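Long-range contacts in uncharacterized protein (Burkholderia vietnamiensis, PDB 5HAL), which is of unknown function but has a MoaF-like, calycin-type beta barrel that may bind a small ligand, its proposed beta-lactamase role remaining putative: residues 92-96 / 108-112; 14-18 / 61-65; 29-33 / 45-51. All blocks are in the same frame, centred on the assembly; numbering follows the deposited sequence.

Contact 1 of 3, residues 92-96 / 108-112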
loop_
_atom_site.group_PDB
_atom_site.type_symbol
_atom_site.label_atom_id
_atom_site.label_comp_id
_atom_site.label_asym_id
_atom_site.label_seq_id
_atom_site.Cartn_x
_atom_site.Cartn_y
_atom_site.Cartn_z
ATOM N N GLY A 92 9.895 9.283 -0.778
ATOM C CA GLY A 92 8.618 9.440 -0.103
ATOM C C GLY A 92 7.437 9.582 -1.041
ATOM O O GLY A 92 6.569 10.438 -0.816
ATOM N N THR A 93 7.375 8.766 -2.089
ATOM C CA THR A 93 6.291 8.832 -3.053
ATOM C C THR A 93 5.603 7.479 -3.163
ATOM O O THR A 93 6.219 6.431 -2.956
ATOM C CB THR A 93 6.784 9.252 -4.445
ATOM O OG1 THR A 93 7.685 8.259 -4.938
ATOM C CG2 THR A 93 7.508 10.602 -4.386
ATOM N N SER A 94 4.322 7.515 -3.525
ATOM C CA SER A 94 3.540 6.304 -3.731
ATOM C C SER A 94 2.672 6.490 -4.971
ATOM O O SER A 94 1.876 7.432 -5.048
ATOM C CB SER A 94 2.678 5.986 -2.503
ATOM O OG SER A 94 1.800 4.895 -2.766
ATOM N N ARG A 95 2.826 5.597 -5.941
ATOM C CA ARG A 95 1.988 5.582 -7.131
ATOM C C ARG A 95 1.177 4.294 -7.133
ATOM O O ARG A 95 1.744 3.199 -7.033
ATOM C CB ARG A 95 2.836 5.696 -8.396
ATOM C CG ARG A 95 2.003 5.773 -9.653
ATOM C CD ARG A 95 2.865 5.987 -10.896
ATOM N NE ARG A 95 3.662 7.210 -10.840
ATOM C CZ ARG A 95 3.171 8.426 -11.048
ATOM N NH1 ARG A 95 1.879 8.578 -11.309
ATOM N NH2 ARG A 95 3.968 9.483 -10.989
ATOM N N THR A 96 -0.146 4.418 -7.235
ATOM C CA THR A 96 -1.023 3.274 -7.029
ATOM C C THR A 96 -1.976 3.083 -8.199
ATOM O O THR A 96 -2.450 4.039 -8.820
ATOM C CB THR A 96 -1.850 3.399 -5.729
ATOM O OG1 THR A 96 -2.782 4.477 -5.847
ATOM C CG2 THR A 96 -0.945 3.676 -4.565
ATOM N N LEU A 108 -3.803 6.717 -8.709
ATOM C CA LEU A 108 -3.534 7.795 -7.772
ATOM C C LEU A 108 -2.036 7.859 -7.547
ATOM O O LEU A 108 -1.339 6.849 -7.644
ATOM C CB LEU A 108 -4.242 7.582 -6.424
ATOM C CG LEU A 108 -5.765 7.656 -6.330
ATOM C CD1 LEU A 108 -6.209 7.237 -4.935
ATOM C CD2 LEU A 108 -6.250 9.071 -6.651
ATOM N N ASP A 109 -1.536 9.047 -7.253
ATOM C CA ASP A 109 -0.160 9.132 -6.807
ATOM C C ASP A 109 -0.065 10.190 -5.720
ATOM O O ASP A 109 -0.759 11.208 -5.774
ATOM C CB ASP A 109 0.780 9.413 -7.978
ATOM C CG ASP A 109 0.904 10.853 -8.261
ATOM O OD1 ASP A 109 -0.066 11.420 -8.801
ATOM O OD2 ASP A 109 1.969 11.421 -7.939
ATOM N N GLY A 110 0.753 9.926 -4.713
ATOM C CA GLY A 110 0.886 10.861 -3.624
ATOM C C GLY A 110 2.147 10.655 -2.832
ATOM O O GLY A 110 3.140 10.123 -3.331
ATOM N N SER A 111 2.100 11.107 -1.585
ATOM C CA SER A 111 3.233 11.062 -0.687
ATOM C C SER A 111 3.221 9.773 0.124
ATOM O O SER A 111 2.192 9.111 0.275
ATOM C CB SER A 111 3.211 12.260 0.256
ATOM O OG SER A 111 2.019 12.239 1.016
ATOM N N LEU A 112 4.393 9.438 0.654
ATOM C CA LEU A 112 4.576 8.276 1.513
ATOM C C LEU A 112 5.564 8.661 2.601
ATOM O O LEU A 112 6.655 9.149 2.304
ATOM C CB LEU A 112 5.088 7.065 0.721
ATOM C CG LEU A 112 5.428 5.790 1.505
ATOM C CD1 LEU A 112 5.185 4.546 0.655
ATOM C CD2 LEU A 112 6.862 5.802 2.016
#
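Arg95 and Asp109 are paired across the antiparallel beta hairpin of strands 93-99 and 105-114, the last two strands of the calycin-like barrel. The axes of the two short segments run 149° apart, and this non-hydrogen-bonded pair sets its side chains side by side on the same outward face. From CB, Arg95 sends CG anti to its own N (chi1 -176°); CG passes Leu108 O and Asp109 CB at the limit of contact. The chain then bends at chi3 and brings the guanidinium back over its neighbour, CZ 4.0 Å and NH1 3.6 Å from Asp109 CB, which lies over one face of the group; guanidinium and carboxylate planes are 14° apart. At the tip, Arg95 NH2 stands 4.1 Å from Asp109 OD2, an attraction of charges without a directed bond, since the oxygen is displaced from the guanidinium plane and no N-H aims at it. The backbone ladder supplies the directed bonds: Ser94 and Gly110 exchange a reciprocal pair, Gly110 N to Ser94 O measuring 2.8 Å. At the opening end Gly92 and Thr93 form a G1 bulge against Asp88 of the preceding strand. Ser94 and Thr96 occupy the reverse face, where the buried Ser94 OG is bonded to Asp87 and Tyr27. Leu108 O accepts the nearly straight Thr96 N-H at 2.7 Å and, weakly, Thr96 OG1 at 3.3 Å.

Contact 2 of 3, residues 14-18 / 61-65; sequences RRPPF and YTWQP
Segment 14-18, an irregular stretch leading to the first barrel strand, crosses strand segment 61-65 with end-to-end directions 98° apart; Pro16 and Trp63 make the nearest CA pair at 7.5 Å, so side chains and water, rather than a beta ladder, join the two. The central motif is a cation-pi stack in a sandwich around the Trp63 indole. The guanidinium of Arg14 lies flat on one face, planes only 4° apart, with Arg14 CZ 3.7 Å from the centroid of the six-membered ring. Pro16 covers the opposite face through a CH-pi contact, its CB 3.6 Å from the same centroid. An extended chain from CG to NE carries Arg14 across the indole, where NH2 donates to Trp63 O at 2.9 Å, the acceptor lying near the guanidinium plane. Stack and bond would together limit rotation of the group, but Arg14 is poorly ordered, so its hold is probably loose. Phe18 turns its edge toward the Trp63 five-membered ring in a T-shaped pair (planes 79° apart), while its CE2 meets Tyr61 CE2 at 3.9 Å. Phe18 and Tyr61 both pack edge-to-face with Tyr36, joining the N-terminal segment to an aromatic cluster. Two waters complete the contact: one takes the NE1 hydrogen of Trp63 and donates to Arg14 O, and the other accepts from Arg14 NH1 at 2.8 Å and from Trp63 N at 2.9 Å.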
loop_
_atom_site.group_PDB
_atom_site.type_symbol
_atom_site.label_atom_id
_atom_site.label_comp_id
_atom_site.label_asym_id
_atom_site.label_seq_id
_atom_site.Cartn_x
_atom_site.Cartn_y
_atom_site.Cartn_z
ATOM N N ARG A 14 13.264 -14.332 3.719
ATOM C CA ARG A 14 13.318 -13.107 2.926
ATOM C C ARG A 14 12.430 -12.031 3.551
ATOM O O ARG A 14 11.214 -12.229 3.682
ATOM C CB ARG A 14 12.879 -13.420 1.495
ATOM C CG ARG A 14 12.614 -12.221 0.603
ATOM C CD ARG A 14 12.140 -12.664 -0.788
ATOM N NE ARG A 14 12.141 -11.559 -1.748
ATOM C CZ ARG A 14 11.052 -11.016 -2.289
ATOM N NH1 ARG A 14 9.843 -11.479 -1.987
ATOM N NH2 ARG A 14 11.177 -10.006 -3.143
ATOM N N ARG A 15 13.028 -10.899 3.943
ATOM C CA ARG A 15 12.267 -9.800 4.536
ATOM C C ARG A 15 12.465 -8.518 3.740
ATOM O O ARG A 15 13.608 -8.164 3.419
ATOM C CB ARG A 15 12.668 -9.540 6.006
ATOM C CG ARG A 15 12.317 -10.638 7.003
ATOM C CD ARG A 15 10.809 -10.791 7.211
ATOM N NE ARG A 15 10.510 -11.768 8.260
ATOM C CZ ARG A 15 10.477 -13.088 8.075
ATOM N NH1 ARG A 15 10.725 -13.606 6.877
ATOM N NH2 ARG A 15 10.200 -13.897 9.090
ATOM N N PRO A 16 11.396 -7.790 3.433
ATOM C CA PRO A 16 11.539 -6.470 2.813
ATOM C C PRO A 16 12.058 -5.467 3.823
ATOM O O PRO A 16 11.860 -5.645 5.034
ATOM C CB PRO A 16 10.108 -6.129 2.380
ATOM C CG PRO A 16 9.263 -6.832 3.398
ATOM C CD PRO A 16 9.987 -8.124 3.702
ATOM N N PRO A 17 12.735 -4.405 3.372
ATOM C CA PRO A 17 13.294 -3.449 4.335
ATOM C C PRO A 17 12.228 -2.699 5.090
ATOM O O PRO A 17 12.527 -2.155 6.158
ATOM C CB PRO A 17 14.129 -2.499 3.467
ATOM C CG PRO A 17 14.072 -3.057 2.069
ATOM C CD PRO A 17 12.917 -3.965 1.978
ATOM N N PHE A 18 10.994 -2.667 4.583
ATOM C CA PHE A 18 9.900 -1.982 5.253
ATOM C C PHE A 18 9.122 -2.882 6.215
ATOM O O PHE A 18 8.121 -2.435 6.789
ATOM C CB PHE A 18 8.953 -1.356 4.216
ATOM C CG PHE A 18 8.615 -2.252 3.051
ATOM C CD1 PHE A 18 9.346 -2.187 1.868
ATOM C CD2 PHE A 18 7.542 -3.140 3.125
ATOM C CE1 PHE A 18 9.016 -3.002 0.785
ATOM C CE2 PHE A 18 7.215 -3.968 2.044
ATOM C CZ PHE A 18 7.943 -3.892 0.876
ATOM N N TYR A 61 0.757 -9.780 0.697
ATOM C CA TYR A 61 1.274 -9.026 -0.441
ATOM C C TYR A 61 2.530 -9.690 -0.991
ATOM O O TYR A 61 3.193 -10.476 -0.312
ATOM C CB TYR A 61 1.579 -7.561 -0.061
ATOM C CG TYR A 61 2.700 -7.435 0.948
ATOM C CD1 TYR A 61 2.449 -7.516 2.312
ATOM C CD2 TYR A 61 4.021 -7.245 0.532
ATOM C CE1 TYR A 61 3.487 -7.409 3.245
ATOM C CE2 TYR A 61 5.068 -7.141 1.457
ATOM C CZ TYR A 61 4.797 -7.229 2.805
ATOM O OH TYR A 61 5.831 -7.124 3.707
ATOM N N THR A 62 2.846 -9.352 -2.237
ATOM C CA THR A 62 4.146 -9.604 -2.838
ATOM C C THR A 62 4.886 -8.280 -2.961
ATOM O O THR A 62 4.277 -7.209 -2.977
ATOM C CB THR A 62 4.011 -10.254 -4.230
ATOM O OG1 THR A 62 3.295 -9.371 -5.116
ATOM C CG2 THR A 62 3.250 -11.585 -4.126
ATOM N N TRP A 63 6.209 -8.357 -3.032
ATOM C CA TRP A 63 7.029 -7.164 -3.176
ATOM C C TRP A 63 8.242 -7.523 -4.015
ATOM O O TRP A 63 8.774 -8.630 -3.890
ATOM C CB TRP A 63 7.471 -6.605 -1.814
ATOM C CG TRP A 63 8.409 -7.517 -1.066
ATOM C CD1 TRP A 63 8.065 -8.594 -0.298
ATOM C CD2 TRP A 63 9.841 -7.423 -1.004
ATOM N NE1 TRP A 63 9.194 -9.178 0.237
ATOM C CE2 TRP A 63 10.297 -8.474 -0.176
ATOM C CE3 TRP A 63 10.780 -6.548 -1.562
ATOM C CZ2 TRP A 63 11.654 -8.686 0.091
ATOM C CZ3 TRP A 63 12.134 -6.754 -1.292
ATOM C CH2 TRP A 63 12.557 -7.816 -0.470
ATOM N N GLN A 64 8.666 -6.592 -4.877
ATOM C CA GLN A 64 9.855 -6.756 -5.715
ATOM C C GLN A 64 10.531 -5.402 -5.849
ATOM O O GLN A 64 9.849 -4.389 -6.066
ATOM C CB GLN A 64 9.523 -7.272 -7.128
ATOM C CG GLN A 64 8.567 -8.448 -7.179
ATOM C CD GLN A 64 9.200 -9.730 -6.659
ATOM O OE1 GLN A 64 10.426 -9.846 -6.593
ATOM N NE2 GLN A 64 8.364 -10.696 -6.277
ATOM N N PRO A 65 11.859 -5.350 -5.770
ATOM C CA PRO A 65 12.547 -4.091 -6.058
ATOM C C PRO A 65 12.394 -3.735 -7.527
ATOM O O PRO A 65 12.419 -4.605 -8.399
ATOM C CB PRO A 65 14.011 -4.392 -5.697
ATOM C CG PRO A 65 14.139 -5.865 -5.841
ATOM C CD PRO A 65 12.800 -6.434 -5.433
HETATM O O HOH W 1 9.033 -11.274 2.301
HETATM O O HOH W 2 7.099 -11.108 -2.479
#

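Contact 3 of 3, residues 29-33 / 45-51; sequences GLTAL and YAITDGP
Thr31 meets both Thr48 and Asp49 across the antiparallel hairpin of strands 30-36 and 42-49, whose short segments have axes 145° apart; two residues opposite one define a classic beta bulge. The backbone hydrogen bonds give the evidence. Thr31 O accepts Thr48 N at 2.9 Å and, weakly, Asp49 N at 3.3 Å; the shared acceptor marks the extra residue, which shifts the register by one between Thr31 and Ala32. Regular pairing resumes with Ala32 opposite Ile47, and the next pair, Leu33 and Ala46, is linked in both directions, with Leu33 N to Ala46 O at 2.8 Å. Toward the open end of the hairpin the ladder weakens: the Thr31 N to Asp49 O bond is long and weak at 3.4 Å. Within segment 45-51, Asp49 OD1 takes a weak bond from Gly50 N. CA-H...O contacts accompany the ladder, among them Tyr45 CA to Leu33 O at 3.1 Å and Gly50 CA to Gly29 O.

Van der Waals contacts follow the displacement of the bulge. Thr31 CG2, anti to its backbone N, lies 3.3 Å from Thr48 OG1, while Thr31 CB rests 3.5 Å from Asp49 CB. On the other face, Leu30 runs at about a right angle to Ile47 and brings CD1 to 3.6 Å from Ile47 CG2. Beyond the strand end, Pro51 CD lies beside Gly29 O.

Within the all-beta barrel, the hairpin has sheet neighbours on either side. Ala32 continues the backbone bonding to Val25 of strand 22-27, where Thr31 and Leu33 lie alongside Glu24, whereas Tyr45 bonds to Gly57 of strand 56-67 and Ile47 to Gly54 and Ala55 just before it.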
loop_
_atom_site.group_PDB
_atom_site.type_symbol
_atom_site.label_atom_id
_atom_site.label_comp_id
_atom_site.label_asym_id
_atom_site.label_seq_id
_atom_site.Cartn_x
_atom_site.Cartn_y
_atom_site.Cartn_z
ATOM N N GLY A 29 -8.029 12.729 -2.273
ATOM C CA GLY A 29 -9.236 12.066 -1.827
ATOM C C GLY A 29 -9.041 10.796 -1.032
ATOM O O GLY A 29 -10.023 10.085 -0.789
ATOM N N LEU A 30 -7.819 10.485 -0.606
ATOM C CA LEU A 30 -7.582 9.237 0.108
ATOM C C LEU A 30 -6.320 9.356 0.952
ATOM O O LEU A 30 -5.258 9.723 0.439
ATOM C CB LEU A 30 -7.461 8.062 -0.878
ATOM C CG LEU A 30 -7.005 6.722 -0.298
ATOM C CD1 LEU A 30 -7.922 6.306 0.809
ATOM C CD2 LEU A 30 -6.957 5.650 -1.385
ATOM N N THR A 31 -6.447 9.056 2.242
ATOM C CA THR A 31 -5.313 8.899 3.142
ATOM C C THR A 31 -5.423 7.540 3.808
ATOM O O THR A 31 -6.508 7.141 4.240
ATOM C CB THR A 31 -5.262 9.993 4.208
ATOM O OG1 THR A 31 -5.136 11.268 3.577
ATOM C CG2 THR A 31 -4.075 9.780 5.149
ATOM N N ALA A 32 -4.305 6.823 3.876
ATOM C CA ALA A 32 -4.316 5.498 4.473
ATOM C C ALA A 32 -3.001 5.246 5.191
ATOM O O ALA A 32 -1.981 5.887 4.922
ATOM C CB ALA A 32 -4.560 4.407 3.425
ATOM N N LEU A 33 -3.049 4.301 6.119
ATOM C CA LEU A 33 -1.869 3.766 6.777
ATOM C C LEU A 33 -1.624 2.372 6.217
ATOM O O LEU A 33 -2.568 1.585 6.098
ATOM C CB LEU A 33 -2.066 3.719 8.299
ATOM C CG LEU A 33 -2.258 5.036 9.049
ATOM C CD1 LEU A 33 -2.709 4.797 10.503
ATOM C CD2 LEU A 33 -0.952 5.801 9.061
ATOM N N TYR A 45 -3.982 -2.404 6.767
ATOM C CA TYR A 45 -4.222 -1.036 6.337
ATOM C C TYR A 45 -5.381 -0.437 7.124
ATOM O O TYR A 45 -6.226 -1.148 7.675
ATOM C CB TYR A 45 -4.500 -0.944 4.819
ATOM C CG TYR A 45 -5.720 -1.720 4.316
ATOM C CD1 TYR A 45 -7.010 -1.178 4.378
ATOM C CD2 TYR A 45 -5.574 -2.986 3.766
ATOM C CE1 TYR A 45 -8.120 -1.894 3.904
ATOM C CE2 TYR A 45 -6.663 -3.705 3.302
ATOM C CZ TYR A 45 -7.932 -3.162 3.369
ATOM O OH TYR A 45 -8.993 -3.904 2.890
ATOM N N ALA A 46 -5.380 0.892 7.196
ATOM C CA ALA A 46 -6.478 1.656 7.770
ATOM C C ALA A 46 -6.673 2.898 6.915
ATOM O O ALA A 46 -5.745 3.693 6.752
ATOM C CB ALA A 46 -6.203 2.035 9.230
ATOM N N ILE A 47 -7.862 3.049 6.350
ATOM C CA ILE A 47 -8.204 4.248 5.595
ATOM C C ILE A 47 -8.665 5.314 6.579
ATOM O O ILE A 47 -9.667 5.137 7.276
ATOM C CB ILE A 47 -9.285 3.942 4.552
ATOM C CG1 ILE A 47 -8.793 2.833 3.620
ATOM C CG2 ILE A 47 -9.667 5.208 3.776
ATOM C CD1 ILE A 47 -9.780 2.477 2.533
ATOM N N THR A 48 -7.925 6.417 6.652
ATOM C CA THR A 48 -8.174 7.443 7.652
ATOM C C THR A 48 -8.778 8.714 7.077
ATOM O O THR A 48 -9.063 9.642 7.840
ATOM C CB THR A 48 -6.875 7.793 8.395
ATOM O OG1 THR A 48 -5.974 8.458 7.501
ATOM C CG2 THR A 48 -6.204 6.535 8.945
ATOM N N ASP A 49 -8.980 8.788 5.764
ATOM C CA ASP A 49 -9.539 9.997 5.174
ATOM C C ASP A 49 -10.165 9.658 3.826
ATOM O O ASP A 49 -9.692 8.775 3.108
ATOM C CB ASP A 49 -8.467 11.083 5.026
ATOM C CG ASP A 49 -9.039 12.486 5.080
ATOM O OD1 ASP A 49 -10.226 12.643 5.445
ATOM O OD2 ASP A 49 -8.290 13.437 4.770
ATOM N N GLY A 50 -11.239 10.362 3.497
ATOM C CA GLY A 50 -11.935 10.123 2.257
ATOM C C GLY A 50 -13.210 9.342 2.483
ATOM O O GLY A 50 -13.574 9.022 3.616
ATOM N N PRO A 51 -13.910 9.001 1.397
ATOM C CA PRO A 51 -15.233 8.380 1.540
ATOM C C PRO A 51 -15.203 6.994 2.157
ATOM O O PRO A 51 -16.258 6.506 2.577
ATOM C CB PRO A 51 -15.752 8.332 0.099
ATOM C CG PRO A 51 -14.519 8.275 -0.731
ATOM C CD PRO A 51 -13.518 9.140 -0.016
#

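Overall arrangement
From the N terminus, residues 14-18 enter contact 2, whose loop closes only when the chain reaches 61-65. Contact 3 lies wholly within that span, closing the short hairpin between 29-33 and 45-51. Contact 1 follows in series, joining 92-96 to 108-112 near the C terminus. All three reach the same eight-stranded antiparallel barrel: contact 3 pairs its second and third strands, contact 1 its last two, and contact 2 lays the N-terminal segment against the fourth. Contacts 2 and 3 lie on opposite sides of the chain's centre, their own centres about 22 Å apart. Contacts 1 and 3 touch, through Leu108 CD1 and Leu30 CD2 at 4.0 Å.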